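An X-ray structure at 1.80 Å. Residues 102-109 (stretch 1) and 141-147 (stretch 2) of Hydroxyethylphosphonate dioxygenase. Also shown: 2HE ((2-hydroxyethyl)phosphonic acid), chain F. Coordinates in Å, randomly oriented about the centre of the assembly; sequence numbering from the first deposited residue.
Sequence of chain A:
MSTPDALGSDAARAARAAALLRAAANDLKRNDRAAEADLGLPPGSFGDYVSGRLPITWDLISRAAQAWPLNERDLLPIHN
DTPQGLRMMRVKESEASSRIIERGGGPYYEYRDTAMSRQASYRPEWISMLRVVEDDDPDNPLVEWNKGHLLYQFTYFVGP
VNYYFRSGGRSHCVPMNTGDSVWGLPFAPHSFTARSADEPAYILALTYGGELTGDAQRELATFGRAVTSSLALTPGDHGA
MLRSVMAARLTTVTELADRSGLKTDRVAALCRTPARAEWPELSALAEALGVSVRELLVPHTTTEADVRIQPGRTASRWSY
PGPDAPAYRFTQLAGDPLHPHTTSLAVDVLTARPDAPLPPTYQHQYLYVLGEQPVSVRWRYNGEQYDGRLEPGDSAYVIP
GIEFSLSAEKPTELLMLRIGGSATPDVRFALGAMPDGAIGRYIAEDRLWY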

# COMPACT_ATOMS: atom_id res chain seq x y z
N GLU A 102 24.94 -24.85 -8.91
CA GLU A 102 24.90 -26.30 -8.89
C GLU A 102 23.97 -26.77 -7.79
O GLU A 102 23.87 -26.15 -6.73
CB GLU A 102 26.30 -26.88 -8.67
CG GLU A 102 27.36 -26.31 -9.60
CD GLU A 102 28.55 -27.24 -9.75
OE1 GLU A 102 29.27 -27.13 -10.76
OE2 GLU A 102 28.75 -28.10 -8.86
N ARG A 103 23.27 -27.86 -8.06
CA ARG A 103 22.42 -28.52 -7.09
C ARG A 103 22.53 -30.02 -7.29
O ARG A 103 22.51 -30.49 -8.43
CB ARG A 103 20.95 -28.10 -7.21
CG ARG A 103 20.65 -26.64 -6.93
CD ARG A 103 19.15 -26.41 -7.04
NE ARG A 103 18.77 -25.01 -6.92
CZ ARG A 103 17.51 -24.58 -6.97
NH1 ARG A 103 16.53 -25.47 -7.14
NH2 ARG A 103 17.23 -23.29 -6.86
N GLY A 104 22.63 -30.75 -6.19
CA GLY A 104 22.75 -32.20 -6.32
C GLY A 104 23.99 -32.65 -7.05
O GLY A 104 23.95 -33.66 -7.75
N GLY A 105 25.09 -31.90 -6.94
CA GLY A 105 26.37 -32.33 -7.46
C GLY A 105 26.74 -31.84 -8.84
O GLY A 105 27.86 -32.12 -9.30
N GLY A 106 25.87 -31.10 -9.52
CA GLY A 106 26.16 -30.61 -10.84
C GLY A 106 25.43 -29.31 -11.13
O GLY A 106 24.48 -28.95 -10.43
N PRO A 107 25.86 -28.59 -12.17
CA PRO A 107 25.14 -27.37 -12.58
C PRO A 107 23.66 -27.67 -12.79
O PRO A 107 23.29 -28.68 -13.38
CB PRO A 107 25.84 -26.98 -13.89
CG PRO A 107 27.21 -27.59 -13.79
CD PRO A 107 27.02 -28.88 -13.03
N TYR A 108 22.82 -26.78 -12.28
CA TYR A 108 21.38 -26.99 -12.31
C TYR A 108 20.63 -25.88 -13.04
O TYR A 108 19.74 -26.17 -13.84
CB TYR A 108 20.84 -27.15 -10.88
CG TYR A 108 19.49 -27.83 -10.80
CD1 TYR A 108 19.38 -29.22 -10.70
CD2 TYR A 108 18.31 -27.08 -10.87
CE1 TYR A 108 18.15 -29.84 -10.65
CE2 TYR A 108 17.07 -27.70 -10.82
CZ TYR A 108 16.99 -29.08 -10.72
OH TYR A 108 15.76 -29.69 -10.66
N TYR A 109 21.00 -24.62 -12.79
CA TYR A 109 20.43 -23.47 -13.48
C TYR A 109 21.55 -22.53 -13.90
O TYR A 109 22.56 -22.42 -13.21
CB TYR A 109 19.47 -22.67 -12.59
CG TYR A 109 18.21 -23.35 -12.11
CD1 TYR A 109 17.41 -24.10 -12.97
CD2 TYR A 109 17.79 -23.19 -10.80
CE1 TYR A 109 16.24 -24.69 -12.51
CE2 TYR A 109 16.63 -23.77 -10.33
CZ TYR A 109 15.86 -24.52 -11.20
OH TYR A 109 14.70 -25.10 -10.73
N PRO A 141 14.68 -38.41 -8.30
CA PRO A 141 15.74 -37.87 -7.44
C PRO A 141 16.65 -36.85 -8.12
O PRO A 141 17.43 -36.20 -7.42
CB PRO A 141 16.53 -39.12 -7.04
CG PRO A 141 16.26 -40.09 -8.13
CD PRO A 141 14.84 -39.85 -8.54
N LEU A 142 16.58 -36.70 -9.44
CA LEU A 142 17.37 -35.67 -10.11
C LEU A 142 16.81 -34.27 -9.92
O LEU A 142 17.49 -33.30 -10.25
CB LEU A 142 17.49 -35.98 -11.60
CG LEU A 142 18.26 -37.24 -11.98
CD1 LEU A 142 18.16 -37.51 -13.48
CD2 LEU A 142 19.72 -37.14 -11.53
N VAL A 143 15.59 -34.15 -9.41
CA VAL A 143 14.95 -32.85 -9.24
C VAL A 143 15.43 -32.23 -7.93
O VAL A 143 15.35 -32.86 -6.87
CB VAL A 143 13.42 -32.98 -9.25
CG1 VAL A 143 12.77 -31.64 -9.01
CG2 VAL A 143 12.97 -33.59 -10.57
N GLU A 144 15.94 -31.01 -8.00
CA GLU A 144 16.42 -30.30 -6.82
C GLU A 144 15.48 -29.12 -6.60
O GLU A 144 15.43 -28.20 -7.41
CB GLU A 144 17.86 -29.85 -7.00
CG GLU A 144 18.85 -31.00 -7.04
CD GLU A 144 19.06 -31.67 -5.68
OE1 GLU A 144 18.61 -31.13 -4.65
OE2 GLU A 144 19.69 -32.74 -5.65
N TRP A 145 14.73 -29.18 -5.50
CA TRP A 145 13.69 -28.21 -5.22
C TRP A 145 14.27 -27.01 -4.50
O TRP A 145 15.27 -27.11 -3.79
CB TRP A 145 12.62 -28.85 -4.33
CG TRP A 145 11.92 -30.00 -4.95
CD1 TRP A 145 12.40 -31.26 -5.13
CD2 TRP A 145 10.59 -30.00 -5.47
NE1 TRP A 145 11.45 -32.05 -5.73
CE2 TRP A 145 10.33 -31.30 -5.95
CE3 TRP A 145 9.60 -29.02 -5.57
CZ2 TRP A 145 9.12 -31.64 -6.52
CZ3 TRP A 145 8.39 -29.37 -6.15
CH2 TRP A 145 8.17 -30.66 -6.61
N ASN A 146 13.62 -25.87 -4.67
CA ASN A 146 13.93 -24.73 -3.82
C ASN A 146 13.04 -24.78 -2.58
O ASN A 146 12.23 -25.70 -2.40
CB ASN A 146 13.80 -23.40 -4.59
CG ASN A 146 12.36 -23.04 -4.96
OD1 ASN A 146 11.39 -23.48 -4.33
ND2 ASN A 146 12.22 -22.20 -5.98
N LYS A 147 13.20 -23.79 -1.71
CA LYS A 147 12.45 -23.72 -0.47
C LYS A 147 11.22 -22.84 -0.59
O LYS A 147 10.53 -22.60 0.41
CB LYS A 147 13.35 -23.22 0.66
CG LYS A 147 14.65 -24.00 0.77
CD LYS A 147 15.52 -23.47 1.91
CE LYS A 147 16.87 -24.17 1.97
NZ LYS A 147 17.89 -23.29 2.63
O3 2HE F . 13.42 -19.97 -7.81
P 2HE F . 14.53 -20.82 -8.30
O1 2HE F . 14.70 -22.11 -7.36
O2 2HE F . 15.92 -20.00 -8.36
CA 2HE F . 14.05 -21.34 -9.97
CB 2HE F . 13.38 -20.14 -10.63
O4 2HE F . 12.03 -19.97 -10.16

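A recurring principle in ligand-binding proteins is that the side chains reaching a substrate are steadied by the backbone of a neighbouring segment, and this pair of stretches is a compact example. Arg 103, buried and extended, lies along Glu 144, their CB atoms 3.6 Å apart. Its guanidinium divides its donors: NH1 gives a hydrogen bond to the backbone O of Glu 144 (3.0 Å), while NH2 donates to O1 of 2HE (2.8 Å). Both acceptors lie near the guanidinium plane, where its N-H groups point. Asn 146 joins from stretch 2, its ND2 donating to the same O1 at 2.8 Å, so the phosphonate itself bridges the two stretches.

Arg 103 also opens a type I' turn, closed by its N bonding to Gly 106 O (2.9 Å). Gly 104, at positive phi, passes with its CA 3.2 Å from Glu 144 OE2; a CB there would clash with that oxygen. Gly 105 adopts backbone angles that themselves call for glycine.

Tyr 108 then returns toward stretch 2. Its OH accepts a nearly straight hydrogen bond from Glu 144 N (3.0 Å), and Glu 144 CB sits over the ring face, 4.0 Å from the centroid of Tyr 108, in a CH-pi contact. Glu 144 is thus gripped through both backbone and side chain.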